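PDB 2HAY: putative NAD(P)H-flavin oxidoreductase from Streptococcus pyogenes serotype M1, which binds flavin mononucleotide and, as a nitroreductase family member, probably carries out flavin-dependent reductions using NADH or NADPH. Local coordinates for residues 46-51 with 141-146; 93-98 with 126-131; 164-169 with 196-201; 40-45 with 149-154. All coordinates share one frame; numbering follows the deposited sequence. Where two conformers were deposited one is given.

Interaction 1: residues 46-51 with 141-146; sequences PSSIGL and FDWTAK. With FMN (flavin mononucleotide), chain F.
Trp143 reaches out of helix 137-162 and meets three residues of the loop 46-51: Ser48, Ile49 and Leu51. With CG anti to the backbone N (chi1 174°), the indole projects to the loop with its six-membered ring leading.

The apolar contacts sit round that ring. Ile49 CD1 lies 4.1 Å from Trp143 CH2, at the edge and close to the ring plane, the two side chains crossing at about a right angle. Leu51 brings one methyl against two residues: its CD2 is 4.1 Å from Trp143 CZ3, approached obliquely, and equally far from Thr144 CG2.

The polar contact is indirect. Ser48 OG stands near the ring plane, 3.6 Å from Trp143 CZ2, and the indole N-H and this hydroxyl both hydrogen-bond to the carboxylate of Glu170 of the second subunit.

Flavin contacts cover another side of the loop. Ser48 N, which is hydrogen-bonded to Gln147, is 3.2 Å from C8 of the isoalloxazine, while Ser48 CB lies 3.6 Å from C7. Pro46 CB approaches the ribityl O3' at 3.1 Å. The same FMN is hydrogen-bonded by several residues of the second subunit, so this is an FMN site shared across a dimer interface, as is characteristic of the nitroreductase fold.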
# COMPACT_ATOMS: atom_id res chain seq x y z
N PRO B 46 9.30 -3.20 1.26
CA PRO B 46 9.20 -4.53 0.68
C PRO B 46 8.23 -4.57 -0.50
O PRO B 46 7.25 -3.81 -0.55
CB PRO B 46 8.70 -5.37 1.86
CG PRO B 46 7.81 -4.39 2.62
CD PRO B 46 8.59 -3.10 2.56
N SER B 47 8.49 -5.46 -1.44
CA SER B 47 7.55 -5.69 -2.50
C SER B 47 7.43 -7.19 -2.63
O SER B 47 8.36 -7.93 -2.32
CB SER B 47 8.03 -5.05 -3.83
OG SER B 47 9.35 -5.48 -4.14
N SER B 48 6.26 -7.64 -3.07
CA SER B 48 6.02 -9.07 -3.27
C SER B 48 7.11 -9.70 -4.14
O SER B 48 7.50 -9.16 -5.19
CB SER B 48 4.65 -9.25 -3.88
OG SER B 48 4.35 -10.60 -4.02
N ILE B 49 7.60 -10.83 -3.66
CA ILE B 49 8.71 -11.57 -4.23
C ILE B 49 9.98 -10.74 -4.52
O ILE B 49 10.81 -11.14 -5.31
CB ILE B 49 8.28 -12.48 -5.47
CG1 ILE B 49 7.97 -11.67 -6.73
CG2 ILE B 49 7.12 -13.43 -5.12
CD1 ILE B 49 7.82 -12.55 -7.97
N GLY B 50 10.13 -9.59 -3.87
CA GLY B 50 11.36 -8.78 -4.04
C GLY B 50 11.52 -8.20 -5.45
O GLY B 50 12.63 -7.90 -5.88
N LEU B 51 10.42 -8.08 -6.18
CA LEU B 51 10.45 -7.66 -7.57
C LEU B 51 10.90 -6.20 -7.72
O LEU B 51 11.63 -5.88 -8.65
CB LEU B 51 9.06 -7.83 -8.22
CG LEU B 51 9.05 -7.49 -9.73
CD1 LEU B 51 9.97 -8.42 -10.51
CD2 LEU B 51 7.64 -7.59 -10.25
N PHE B 141 -0.53 -5.63 -13.84
CA PHE B 141 -0.18 -4.25 -13.59
C PHE B 141 -0.72 -3.82 -12.25
O PHE B 141 -0.01 -3.14 -11.47
CB PHE B 141 -0.69 -3.30 -14.70
CG PHE B 141 -0.45 -1.86 -14.37
CD1 PHE B 141 0.85 -1.32 -14.46
CD2 PHE B 141 -1.48 -1.07 -13.85
CE1 PHE B 141 1.11 -0.04 -14.09
CE2 PHE B 141 -1.23 0.26 -13.47
CZ PHE B 141 0.07 0.78 -13.60
N ASP B 142 -1.98 -4.17 -11.97
CA ASP B 142 -2.62 -3.78 -10.71
C ASP B 142 -1.88 -4.44 -9.55
O ASP B 142 -1.73 -3.85 -8.48
CB ASP B 142 -4.12 -4.09 -10.73
CG ASP B 142 -4.94 -2.99 -11.42
OD1 ASP B 142 -4.50 -1.82 -11.45
OD2 ASP B 142 -6.06 -3.26 -11.89
N TRP B 143 -1.33 -5.63 -9.78
CA TRP B 143 -0.49 -6.26 -8.79
C TRP B 143 0.81 -5.52 -8.46
O TRP B 143 1.14 -5.33 -7.28
CB TRP B 143 -0.21 -7.70 -9.19
CG TRP B 143 0.75 -8.41 -8.31
CD1 TRP B 143 0.57 -8.75 -6.99
CD2 TRP B 143 2.05 -8.90 -8.68
NE1 TRP B 143 1.67 -9.45 -6.53
CE2 TRP B 143 2.59 -9.55 -7.54
CE3 TRP B 143 2.79 -8.88 -9.87
CZ2 TRP B 143 3.87 -10.16 -7.54
CZ3 TRP B 143 4.06 -9.48 -9.88
CH2 TRP B 143 4.58 -10.11 -8.71
N THR B 144 1.56 -5.09 -9.48
CA THR B 144 2.72 -4.25 -9.18
C THR B 144 2.33 -2.89 -8.61
O THR B 144 3.03 -2.35 -7.72
CB THR B 144 3.67 -4.08 -10.40
OG1 THR B 144 2.93 -3.50 -11.48
CG2 THR B 144 4.20 -5.43 -10.82
N ALA B 145 1.23 -2.32 -9.14
CA ALA B 145 0.70 -1.07 -8.61
C ALA B 145 0.38 -1.19 -7.10
O ALA B 145 0.69 -0.26 -6.32
CB ALA B 145 -0.51 -0.57 -9.41
N LYS B 146 -0.15 -2.35 -6.67
CA LYS B 146 -0.41 -2.59 -5.23
C LYS B 146 0.84 -2.42 -4.40
O LYS B 146 0.79 -1.83 -3.32
CB LYS B 146 -0.96 -3.98 -4.96
CG LYS B 146 -2.40 -4.19 -5.38
CD LYS B 146 -2.81 -5.63 -5.23
CE LYS B 146 -4.20 -5.83 -5.79
NZ LYS B 146 -4.62 -7.26 -5.72
N1 FMN F . 7.61 -13.24 2.34
C2 FMN F . 7.23 -14.57 2.53
O2 FMN F . 7.97 -15.38 3.09
N3 FMN F . 5.99 -15.01 2.09
C4 FMN F . 5.10 -14.17 1.43
O4 FMN F . 4.32 -14.68 0.61
C4A FMN F . 5.47 -12.83 1.24
N5 FMN F . 4.59 -11.97 0.57
C5A FMN F . 4.89 -10.62 0.38
C6 FMN F . 3.97 -9.77 -0.23
C7 FMN F . 4.25 -8.42 -0.43
C7M FMN F . 3.07 -7.48 -0.51
C8 FMN F . 5.50 -7.93 -0.00
C8M FMN F . 5.60 -6.48 0.36
C9 FMN F . 6.43 -8.78 0.61
C9A FMN F . 6.13 -10.13 0.83
N10 FMN F . 7.04 -11.00 1.48
C10 FMN F . 6.73 -12.35 1.70
C1' FMN F . 8.44 -10.51 1.74
C2' FMN F . 9.27 -10.30 0.46
O2' FMN F . 9.75 -11.53 -0.06
C3' FMN F . 10.43 -9.37 0.83
O3' FMN F . 9.84 -8.13 1.15
C4' FMN F . 11.54 -9.16 -0.21
O4' FMN F . 12.30 -10.34 -0.41
C5' FMN F . 12.43 -7.98 0.21
O5' FMN F . 13.25 -8.27 1.34
P FMN F . 13.08 -7.62 2.82
O1P FMN F . 13.37 -8.69 3.83
O2P FMN F . 11.72 -7.04 3.09
O3P FMN F . 14.08 -6.53 3.00

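Interaction 2: residues 93-98 with 126-131; sequences HARYDS and FQKEDM
Gln127 stretches from helix 116-130 to the loop backbone at Ala94 O and Tyr96 N, which its amide meets with NE2 and OE1. From CB the chain sets out with CG anti to its own carbonyl carbon (chi1 -66°) and then runs extended; CB and CG serve to carry the amide across, and CD arrives 3.4 Å from Tyr96 N. OE1 takes a weak, bent hydrogen bond from Tyr96 N at 2.7 Å, with an angle of 130° at the hydrogen. The same oxygen lies 3.3 Å from Arg95 CA and 3.6 Å from Tyr96 CD1, where it is at the edge of the phenol ring. On the other branch, NE2 donates to Ala94 O over 2.8 Å; at 165° this bond is nearly straight, and the acceptor lies in the amide plane. The NE2 bond, helped by the weak one at OE1, sets the rotation of the amide against the loop, where Ala94 centres an inverse gamma turn and a type I turn runs from Arg95 to Ser98.

Next to it, Lys128 NZ donates to Tyr96 OH at 3.1 Å and forms a salt bridge with Glu124. A water accepts from Lys128 NZ and from Arg95 NH2, joining two groups of like charge. Arg95 NE donates to Ala134 O, while NH1 bridges to Asp97 and NH2 to Asp135, acids that would offset that repulsion.

The contact thus ties the loop between strand 84-91 and helix 99-106 to the C-terminal end of helix 116-130, with Leu140 and Trp143 of helix 137-162 packed against Gln127.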
# COMPACT_ATOMS: atom_id res chain seq x y z
N HIS B 93 3.54 -6.05 -17.28
CA HIS B 93 4.01 -7.33 -17.81
C HIS B 93 4.99 -8.11 -16.93
O HIS B 93 5.88 -8.81 -17.42
CB HIS B 93 4.57 -7.12 -19.22
CG HIS B 93 3.56 -6.56 -20.16
ND1 HIS B 93 2.43 -7.26 -20.53
CD2 HIS B 93 3.51 -5.38 -20.81
CE1 HIS B 93 1.72 -6.53 -21.38
NE2 HIS B 93 2.35 -5.38 -21.56
N ALA B 94 4.80 -8.00 -15.62
CA ALA B 94 5.67 -8.73 -14.69
C ALA B 94 5.17 -10.16 -14.52
O ALA B 94 4.85 -10.58 -13.41
CB ALA B 94 5.79 -7.95 -13.34
N ARG B 95 5.12 -10.91 -15.63
CA ARG B 95 4.66 -12.29 -15.65
C ARG B 95 5.79 -13.17 -15.10
O ARG B 95 6.96 -12.79 -15.16
CB ARG B 95 4.33 -12.70 -17.10
CG ARG B 95 3.35 -13.87 -17.23
CD ARG B 95 2.86 -14.01 -18.68
NE ARG B 95 2.04 -15.19 -18.87
CZ ARG B 95 2.50 -16.40 -19.20
NH1 ARG B 95 3.80 -16.61 -19.40
NH2 ARG B 95 1.64 -17.42 -19.32
N TYR B 96 5.45 -14.35 -14.58
CA TYR B 96 6.43 -15.24 -13.97
C TYR B 96 7.66 -15.51 -14.85
O TYR B 96 8.76 -15.71 -14.33
CB TYR B 96 5.79 -16.57 -13.53
CG TYR B 96 5.21 -17.38 -14.66
CD1 TYR B 96 3.90 -17.17 -15.08
CD2 TYR B 96 5.97 -18.35 -15.32
CE1 TYR B 96 3.37 -17.89 -16.13
CE2 TYR B 96 5.45 -19.07 -16.40
CZ TYR B 96 4.15 -18.85 -16.79
OH TYR B 96 3.62 -19.56 -17.83
N ASP B 97 7.49 -15.49 -16.19
CA ASP B 97 8.61 -15.79 -17.08
C ASP B 97 9.29 -14.57 -17.70
O ASP B 97 10.09 -14.70 -18.61
CB ASP B 97 8.18 -16.79 -18.17
CG ASP B 97 7.07 -16.25 -19.04
OD1 ASP B 97 6.94 -16.70 -20.20
OD2 ASP B 97 6.34 -15.35 -18.57
N SER B 98 8.94 -13.38 -17.19
CA SER B 98 9.49 -12.10 -17.68
C SER B 98 10.94 -11.89 -17.22
O SER B 98 11.37 -12.51 -16.24
CB SER B 98 8.65 -10.95 -17.16
OG SER B 98 8.84 -10.81 -15.76
N PHE B 126 1.84 -19.42 -8.47
CA PHE B 126 1.40 -18.23 -7.76
C PHE B 126 0.59 -17.30 -8.67
O PHE B 126 -0.49 -16.84 -8.28
CB PHE B 126 2.60 -17.48 -7.16
CG PHE B 126 2.25 -16.14 -6.55
CD1 PHE B 126 2.75 -14.95 -7.10
CD2 PHE B 126 1.43 -16.06 -5.41
CE1 PHE B 126 2.43 -13.69 -6.52
CE2 PHE B 126 1.10 -14.83 -4.83
CZ PHE B 126 1.59 -13.65 -5.37
N GLN B 127 1.08 -17.03 -9.88
CA GLN B 127 0.35 -16.15 -10.81
C GLN B 127 -0.83 -16.82 -11.51
O GLN B 127 -1.81 -16.16 -11.83
CB GLN B 127 1.30 -15.55 -11.84
CG GLN B 127 2.33 -14.56 -11.24
CD GLN B 127 3.01 -13.72 -12.30
OE1 GLN B 127 2.98 -14.05 -13.49
NE2 GLN B 127 3.62 -12.62 -11.89
N LYS B 128 -0.74 -18.12 -11.77
CA LYS B 128 -1.79 -18.83 -12.49
C LYS B 128 -2.92 -19.28 -11.56
O LYS B 128 -4.09 -19.19 -11.92
CB LYS B 128 -1.23 -20.04 -13.23
CG LYS B 128 -0.34 -19.72 -14.40
CD LYS B 128 -0.04 -20.95 -15.25
CE LYS B 128 0.54 -20.48 -16.60
NZ LYS B 128 1.34 -21.54 -17.25
N GLU B 129 -2.56 -19.72 -10.35
CA GLU B 129 -3.51 -20.38 -9.46
C GLU B 129 -3.87 -19.59 -8.19
O GLU B 129 -5.04 -19.42 -7.89
CB GLU B 129 -3.04 -21.81 -9.15
CG GLU B 129 -3.00 -22.70 -10.42
CD GLU B 129 -1.76 -23.56 -10.52
OE1 GLU B 129 -1.51 -24.33 -9.55
OE2 GLU B 129 -1.05 -23.48 -11.56
N ASP B 130 -2.86 -19.09 -7.47
CA ASP B 130 -3.07 -18.31 -6.23
C ASP B 130 -3.74 -16.97 -6.48
O ASP B 130 -4.70 -16.64 -5.81
CB ASP B 130 -1.76 -18.11 -5.45
CG ASP B 130 -1.13 -19.41 -5.06
OD1 ASP B 130 -1.85 -20.41 -5.02
OD2 ASP B 130 0.08 -19.46 -4.80
N MSE B 131 -3.24 -16.23 -7.47
CA MSE B 131 -3.72 -14.86 -7.76
C MSE B 131 -4.51 -14.75 -9.07
O MSE B 131 -5.10 -13.70 -9.34
CB MSE B 131 -2.55 -13.88 -7.79
CG MSE B 131 -1.88 -13.65 -6.43
SE MSE B 131 -1.66 -11.75 -6.01
CE MSE B 131 -3.57 -11.52 -5.85
O HOH W 1 1.48 -20.44 -20.09

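Interaction 3: residues 164-169 with 196-201; sequences IDTCPI and SMLSLG. With FMN (flavin mononucleotide), chain I.
Six backbone hydrogen bonds join Asp165, Cys167 and Ile169 to Gly201, Ser199 and Met197, each pair bonded in both directions. At the Ile169 end, Met197 N donates to Ile169 O over 3.0 Å almost in line, at 170°. At the other end the Asp165 N to Gly201 O bond is short, 2.7 Å, but weak, with 128° at the hydrogen. Thr166 with Leu200 and Pro168 with Leu198 are the non-hydrogen-bonded antiparallel pairs between them, so Pro168, lacking an N-H, breaks no bond to strand 192-201.

Side chains fill in on both faces. On the face of Cys167 and Ile169, Ser199 OG lies 3.2 Å from Cys167 CB and 3.8 Å from Ile169 CD1; it is hydrogen-bonded to Tyr25. On the face of Thr166 and Pro168, Leu198 brings its CD1 to 3.3 Å from Cys167 O and also touches Met156 of helix 137-162.

The FMN lies at the end of strand 165-169. Pro168 CG touches flavin C9 at 3.3 Å, Ile169 CG2 is 3.5 Å from O4, and Cys167 SG is 3.9 Å from N1.

Thr166 OG1 is buried without a polar partner in the model, whereas Asp165 has a salt bridge to Arg203. Mixed polar and apolar side chains thus flank a backbone ladder that fixes the course of the strand, and with it how Cys167, Pro168 and Ile169 are presented to the flavin.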
# COMPACT_ATOMS: atom_id res chain seq x y z
N ILE B 164 6.24 16.82 7.81
CA ILE B 164 5.98 17.16 6.43
C ILE B 164 4.57 16.65 6.10
O ILE B 164 4.24 15.49 6.35
CB ILE B 164 7.06 16.54 5.49
CG1 ILE B 164 8.41 17.22 5.76
CG2 ILE B 164 6.64 16.62 4.01
CD1 ILE B 164 9.59 16.51 5.10
N ASP B 165 3.75 17.56 5.58
CA ASP B 165 2.44 17.23 5.10
C ASP B 165 2.44 16.59 3.70
O ASP B 165 3.33 16.79 2.87
CB ASP B 165 1.55 18.46 5.11
CG ASP B 165 1.14 18.84 6.50
OD1 ASP B 165 0.50 18.00 7.17
OD2 ASP B 165 1.50 19.93 6.95
N THR B 166 1.39 15.84 3.45
CA THR B 166 1.37 14.94 2.35
C THR B 166 -0.06 14.88 1.83
O THR B 166 -0.99 15.34 2.51
CB THR B 166 1.88 13.60 2.95
OG1 THR B 166 3.08 13.18 2.29
CG2 THR B 166 0.85 12.57 3.00
N CYS B 167 -0.22 14.36 0.60
CA CYS B 167 -1.54 13.98 0.07
C CYS B 167 -1.38 12.86 -0.97
O CYS B 167 -0.68 13.04 -1.98
CB CYS B 167 -2.25 15.18 -0.56
SG CYS B 167 -4.03 14.91 -0.94
N PRO B 168 -2.06 11.72 -0.75
CA PRO B 168 -1.97 10.64 -1.74
C PRO B 168 -3.03 10.92 -2.81
O PRO B 168 -4.14 11.30 -2.45
CB PRO B 168 -2.28 9.38 -0.92
CG PRO B 168 -3.07 9.86 0.28
CD PRO B 168 -2.94 11.37 0.38
N ILE B 169 -2.69 10.78 -4.09
CA ILE B 169 -3.57 11.22 -5.16
C ILE B 169 -3.86 10.10 -6.21
O ILE B 169 -2.92 9.51 -6.76
CB ILE B 169 -3.02 12.54 -5.84
CG1 ILE B 169 -2.87 13.68 -4.80
CG2 ILE B 169 -3.93 13.00 -6.95
CD1 ILE B 169 -1.88 14.80 -5.19
N SER B 196 0.01 6.16 -8.90
CA SER B 196 -0.55 7.25 -8.12
C SER B 196 0.43 8.44 -8.07
O SER B 196 1.54 8.38 -8.63
CB SER B 196 -0.90 6.74 -6.69
OG SER B 196 0.28 6.43 -6.00
N MSE B 197 0.02 9.52 -7.41
CA MSE B 197 0.91 10.64 -7.15
C MSE B 197 0.88 10.95 -5.65
O MSE B 197 -0.07 10.59 -4.95
CB MSE B 197 0.44 11.89 -7.92
CG MSE B 197 0.26 11.73 -9.41
SE MSE B 197 -0.68 13.31 -10.17
CE MSE B 197 -0.95 12.69 -11.96
N LEU B 198 1.91 11.63 -5.16
CA LEU B 198 1.97 12.06 -3.78
C LEU B 198 2.49 13.50 -3.75
O LEU B 198 3.59 13.76 -4.20
CB LEU B 198 2.93 11.15 -2.99
CG LEU B 198 3.15 11.45 -1.51
CD1 LEU B 198 1.84 11.24 -0.71
CD2 LEU B 198 4.24 10.54 -0.99
N SER B 199 1.70 14.44 -3.24
CA SER B 199 2.24 15.78 -2.98
C SER B 199 2.83 15.85 -1.58
O SER B 199 2.34 15.21 -0.67
CB SER B 199 1.18 16.86 -3.16
OG SER B 199 0.04 16.57 -2.37
N LEU B 200 3.89 16.63 -1.42
CA LEU B 200 4.52 16.83 -0.13
C LEU B 200 4.81 18.33 0.10
O LEU B 200 5.02 19.08 -0.87
CB LEU B 200 5.79 15.99 -0.00
CG LEU B 200 5.69 14.53 -0.43
CD1 LEU B 200 6.22 14.37 -1.88
CD2 LEU B 200 6.48 13.65 0.49
N GLY B 201 4.78 18.75 1.36
CA GLY B 201 5.02 20.17 1.71
C GLY B 201 4.58 20.46 3.12
O GLY B 201 4.49 19.57 3.94
N1 FMN I . -7.57 13.64 -1.82
C2 FMN I . -7.81 14.55 -2.86
O2 FMN I . -8.20 15.72 -2.62
N3 FMN I . -7.59 14.16 -4.18
C4 FMN I . -7.17 12.87 -4.51
O4 FMN I . -7.13 12.46 -5.68
C4A FMN I . -6.94 11.95 -3.48
N5 FMN I . -6.52 10.67 -3.83
C5A FMN I . -6.27 9.72 -2.83
C6 FMN I . -5.83 8.45 -3.20
C7 FMN I . -5.57 7.49 -2.22
C7M FMN I . -4.87 6.23 -2.63
C8 FMN I . -5.76 7.81 -0.86
C8M FMN I . -5.11 6.97 0.19
C9 FMN I . -6.21 9.09 -0.49
C9A FMN I . -6.46 10.06 -1.49
N10 FMN I . -6.89 11.37 -1.15
C10 FMN I . -7.14 12.33 -2.14
C1' FMN I . -7.08 11.78 0.26
C2' FMN I . -8.37 11.18 0.83
O2' FMN I . -9.50 11.99 0.52
C3' FMN I . -8.23 11.06 2.35
O3' FMN I . -7.11 10.27 2.67
C4' FMN I . -9.46 10.50 3.07
O4' FMN I . -10.56 11.32 2.74
C5' FMN I . -9.21 10.44 4.59
O5' FMN I . -8.92 11.72 5.18
P FMN I . -7.51 12.08 5.88
O1P FMN I . -7.38 13.57 5.96
O2P FMN I . -6.37 11.46 5.11
O3P FMN I . -7.37 11.54 7.26

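Interaction 4: residues 40-45 with 149-154; sequences DAAWLS and YIALGN
Packing of the small residues Ala41, Ala42 and Ser45 on Ala151 and the larger Asn154 brings the C-terminal part of helix 32-43 and the residues just after it against the middle of helix 137-162, in a buried position close to the second subunit. The backbones come very near: Ala42 and Ala151 have their CA atoms 4.4 Å apart. Their methyl groups meet at 3.9 Å from CB to CB, and Ala151 CB lies as close to Ala42 CA. One turn further along helix 137-162, Asn154 O lies 3.8 Å from Ala41 CB. Phe56 of strand 54-59 packs on both Ala42 and Ala151.

Ser45, in the loop after the helix, supplies the polar part. Its OG is anti to the carbonyl carbon (chi1 -67°), which turns the hydroxyl to helix 137-162 and back over the preceding turn. There its one proton has two possible acceptors, Asn154 OD1 at 3.0 Å and Ala41 O at 2.7 Å. The oxygen also sits 3.5 Å from Ala151 CA, close against the backbone of helix 137-162.

Asn154 has a further link, a weak hydrogen bond from ND2 to Gly153 O of the second subunit, and Leu44 O accepts from Arg213 of that subunit.

Because Ala41 and Ala42 send nothing larger than methyls across, the helix backbones can come close at Ala42 and Ala151; Ser45, in the loop that follows, gives the buried Asn154 OD1 a polar neighbour.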
# COMPACT_ATOMS: atom_id res chain seq x y z
N ASP B 40 14.17 7.19 0.40
CA ASP B 40 14.78 5.99 0.98
C ASP B 40 13.72 5.07 1.58
O ASP B 40 13.85 3.86 1.48
CB ASP B 40 15.78 6.37 2.06
CG ASP B 40 17.19 6.56 1.51
OD1 ASP B 40 18.08 6.85 2.32
OD2 ASP B 40 17.43 6.42 0.28
N ALA B 41 12.65 5.65 2.14
CA ALA B 41 11.53 4.88 2.69
C ALA B 41 10.80 4.08 1.60
O ALA B 41 10.43 2.92 1.82
CB ALA B 41 10.54 5.81 3.45
N ALA B 42 10.61 4.69 0.43
CA ALA B 42 10.03 4.00 -0.73
C ALA B 42 10.98 2.93 -1.26
O ALA B 42 10.61 1.78 -1.47
CB ALA B 42 9.71 5.02 -1.81
N TRP B 43 12.23 3.31 -1.47
CA TRP B 43 13.22 2.40 -2.03
C TRP B 43 13.39 1.14 -1.19
O TRP B 43 13.56 0.05 -1.74
CB TRP B 43 14.55 3.14 -2.16
CG TRP B 43 15.72 2.30 -2.57
CD1 TRP B 43 15.84 1.54 -3.69
CD2 TRP B 43 16.96 2.18 -1.87
NE1 TRP B 43 17.09 0.93 -3.73
CE2 TRP B 43 17.80 1.31 -2.63
CE3 TRP B 43 17.46 2.72 -0.67
CZ2 TRP B 43 19.10 0.97 -2.22
CZ3 TRP B 43 18.75 2.38 -0.26
CH2 TRP B 43 19.56 1.50 -1.04
N LEU B 44 13.41 1.31 0.13
CA LEU B 44 13.64 0.23 1.11
C LEU B 44 12.40 -0.56 1.50
O LEU B 44 12.50 -1.55 2.24
CB LEU B 44 14.27 0.79 2.39
CG LEU B 44 15.73 1.19 2.14
CD1 LEU B 44 16.39 1.82 3.34
CD2 LEU B 44 16.49 -0.03 1.68
N SER B 45 11.24 -0.13 0.99
CA SER B 45 9.99 -0.85 1.17
C SER B 45 10.03 -2.27 0.61
O SER B 45 10.66 -2.53 -0.41
CB SER B 45 8.81 -0.13 0.50
OG SER B 45 8.54 1.08 1.14
N TYR B 149 1.73 1.10 -3.31
CA TYR B 149 0.93 1.60 -2.16
C TYR B 149 1.61 1.32 -0.80
O TYR B 149 1.43 2.09 0.13
CB TYR B 149 -0.50 1.07 -2.18
CG TYR B 149 -1.35 1.70 -3.26
CD1 TYR B 149 -1.22 1.30 -4.62
CD2 TYR B 149 -2.27 2.68 -2.96
CE1 TYR B 149 -1.98 1.90 -5.61
CE2 TYR B 149 -3.04 3.29 -3.97
CZ TYR B 149 -2.90 2.89 -5.28
OH TYR B 149 -3.66 3.47 -6.27
N ILE B 150 2.38 0.24 -0.68
CA ILE B 150 3.24 0.04 0.52
C ILE B 150 4.24 1.21 0.70
O ILE B 150 4.40 1.78 1.82
CB ILE B 150 4.01 -1.32 0.48
CG1 ILE B 150 3.05 -2.49 0.24
CG2 ILE B 150 4.93 -1.50 1.73
CD1 ILE B 150 3.70 -3.88 0.13
N ALA B 151 4.91 1.56 -0.40
CA ALA B 151 5.86 2.66 -0.47
C ALA B 151 5.15 3.97 -0.21
O ALA B 151 5.64 4.80 0.53
CB ALA B 151 6.54 2.71 -1.85
N LEU B 152 3.96 4.13 -0.79
CA LEU B 152 3.16 5.30 -0.50
C LEU B 152 2.98 5.48 1.00
O LEU B 152 3.18 6.59 1.54
CB LEU B 152 1.80 5.18 -1.19
CG LEU B 152 0.95 6.44 -1.21
CD1 LEU B 152 1.63 7.55 -2.04
CD2 LEU B 152 -0.38 6.03 -1.81
N GLY B 153 2.59 4.40 1.67
CA GLY B 153 2.44 4.38 3.11
C GLY B 153 3.72 4.73 3.85
O GLY B 153 3.69 5.55 4.78
N ASN B 154 4.83 4.11 3.46
CA ASN B 154 6.10 4.37 4.14
C ASN B 154 6.57 5.79 3.95
O ASN B 154 7.08 6.40 4.87
CB ASN B 154 7.18 3.35 3.73
CG ASN B 154 6.94 1.99 4.36
OD1 ASN B 154 7.02 0.94 3.69
ND2 ASN B 154 6.62 1.99 5.64

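Helix 137-162 joins the set: it carries one segment of interactions 1 and 4, and its Leu152 packs on interaction 3, with Leu152 CD1 3.9 Å from Leu198 CD1. Interactions 1 and 4 also meet through Pro46 O and Ile150 CD1, 3.6 Å apart. Interaction 2 backs interaction 1: Leu51 CD2 lies 3.6 Å from Ala94 CB, and Gln127 NE2 is 3.7 Å from Trp143 CZ3. Interactions 1 and 3, with centres about 21 Å apart, contribute to the pockets of two different FMN molecules, each built from both subunits. In interaction 4 the side chain of Ile150 comes within about 3 Å of an FMN; in interaction 2 that of Gln127 stays about 12 Å away.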